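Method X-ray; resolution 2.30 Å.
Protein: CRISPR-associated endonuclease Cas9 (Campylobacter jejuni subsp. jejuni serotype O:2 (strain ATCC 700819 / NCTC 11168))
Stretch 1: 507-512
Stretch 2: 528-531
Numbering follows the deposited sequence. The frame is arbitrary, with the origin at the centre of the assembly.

Stretch 1, residues 507-512: DFLPLS
Stretch 2, residues 528-531: VHVE

How does stretch 2 begin its approach? Val 528 (psi 105°, chi1 t) points its CA-to-CB bond away from stretch 1, so its backbone makes the contact: its O lies 4.3 Å from Leu 511 CD2. No hydrogen bond links the stretches.

Why does His 529 dominate? Its CA lies 7.0 Å from Phe 508 CA, the closest backbone register, and at phi/psi -100/-22 with chi1 m and chi2 -82° its CA-to-CB bond points toward stretch 1, a segment without regular secondary structure, extended from Phe 508 to Pro 510. Phe 508 (-108/171, chi1 m, chi2 86°) answers with planes 5° apart and centroids 4.9 Å apart, slid so that the rings barely overlap. Each CB instead sits over the other ring's face: Phe 508 CB is 3.6 Å from the His 529 centroid, and His 529 CB 3.5 Å from that of Phe 508.

What meets the far end of the imidazole? His 529 CE1 lies 3.2 Å from Leu 509 O (Leu 509 at -72/141) and 3.5 Å from Leu 511 CG (Leu 511 at -97/2, chi1 and chi2 both p), where leucine supplies apolar carbon. The planar imidazole suits its place, offering Phe 508 CB a face while ND1 hydrogen-bonds elsewhere in the structure.

How does the strand finish the contact? The CA-to-CB bond of Val 530 (-116/126, chi1 t) points sideways, and CG2 lies 3.5 Å from Phe 508 CZ. Both residues are buried, where apolar side chains suit; the two stretches together bury 262 Å², both sides summed.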

# COMPACT_ATOMS: atom_id res chain seq x y z
N ASP A 507 29.55 9.89 9.34
CA ASP A 507 30.79 10.59 9.66
C ASP A 507 31.78 10.40 8.52
O ASP A 507 32.03 9.27 8.09
CB ASP A 507 31.38 10.06 10.97
CG ASP A 507 32.54 10.90 11.47
OD1 ASP A 507 32.67 12.05 11.02
OD2 ASP A 507 33.31 10.40 12.31
N PHE A 508 32.35 11.51 8.05
CA PHE A 508 33.25 11.51 6.91
C PHE A 508 34.69 11.76 7.35
O PHE A 508 34.97 12.09 8.51
CB PHE A 508 32.83 12.57 5.89
CG PHE A 508 31.58 12.24 5.13
CD1 PHE A 508 30.34 12.55 5.65
CD2 PHE A 508 31.65 11.61 3.90
CE1 PHE A 508 29.18 12.24 4.96
CE2 PHE A 508 30.50 11.30 3.20
CZ PHE A 508 29.27 11.62 3.73
N LEU A 509 35.60 11.59 6.40
CA LEU A 509 36.99 11.95 6.64
C LEU A 509 37.12 13.47 6.68
O LEU A 509 36.47 14.17 5.90
CB LEU A 509 37.90 11.39 5.55
CG LEU A 509 38.27 9.91 5.62
CD1 LEU A 509 39.17 9.53 4.46
CD2 LEU A 509 38.94 9.59 6.95
N PRO A 510 37.94 14.01 7.58
CA PRO A 510 38.20 15.46 7.55
C PRO A 510 38.89 15.85 6.25
O PRO A 510 39.90 15.26 5.86
CB PRO A 510 39.11 15.67 8.77
CG PRO A 510 38.84 14.50 9.66
CD PRO A 510 38.56 13.35 8.74
N LEU A 511 38.34 16.86 5.59
CA LEU A 511 38.92 17.41 4.37
C LEU A 511 39.75 18.66 4.63
O LEU A 511 40.27 19.26 3.68
CB LEU A 511 37.83 17.72 3.34
CG LEU A 511 36.46 18.28 3.79
CD1 LEU A 511 36.57 19.49 4.71
CD2 LEU A 511 35.63 18.62 2.56
N SER A 512 39.89 19.08 5.89
CA SER A 512 40.59 20.32 6.23
C SER A 512 41.53 20.12 7.41
O SER A 512 42.02 19.00 7.64
CB SER A 512 39.58 21.42 6.54
OG SER A 512 40.24 22.58 7.03
N VAL A 528 31.06 20.57 3.58
CA VAL A 528 30.08 19.91 2.73
C VAL A 528 30.66 18.61 2.17
O VAL A 528 31.49 18.63 1.27
CB VAL A 528 29.62 20.83 1.58
CG1 VAL A 528 28.61 20.12 0.70
CG2 VAL A 528 29.04 22.12 2.15
N HIS A 529 30.20 17.48 2.72
CA HIS A 529 30.68 16.18 2.30
C HIS A 529 29.73 15.47 1.34
O HIS A 529 30.17 14.57 0.61
CB HIS A 529 30.92 15.28 3.51
CG HIS A 529 31.99 15.77 4.43
ND1 HIS A 529 33.33 15.54 4.20
CD2 HIS A 529 31.92 16.48 5.58
CE1 HIS A 529 34.04 16.09 5.17
NE2 HIS A 529 33.21 16.67 6.02
N VAL A 530 28.46 15.83 1.33
CA VAL A 530 27.47 15.23 0.45
C VAL A 530 26.96 16.30 -0.50
O VAL A 530 26.50 17.36 -0.05
CB VAL A 530 26.31 14.59 1.24
CG1 VAL A 530 25.52 13.65 0.34
CG2 VAL A 530 26.84 13.87 2.46
N GLU A 531 27.04 16.04 -1.80
CA GLU A 531 26.63 16.99 -2.81
C GLU A 531 25.79 16.29 -3.87
O GLU A 531 25.92 15.08 -4.09
CB GLU A 531 27.83 17.68 -3.47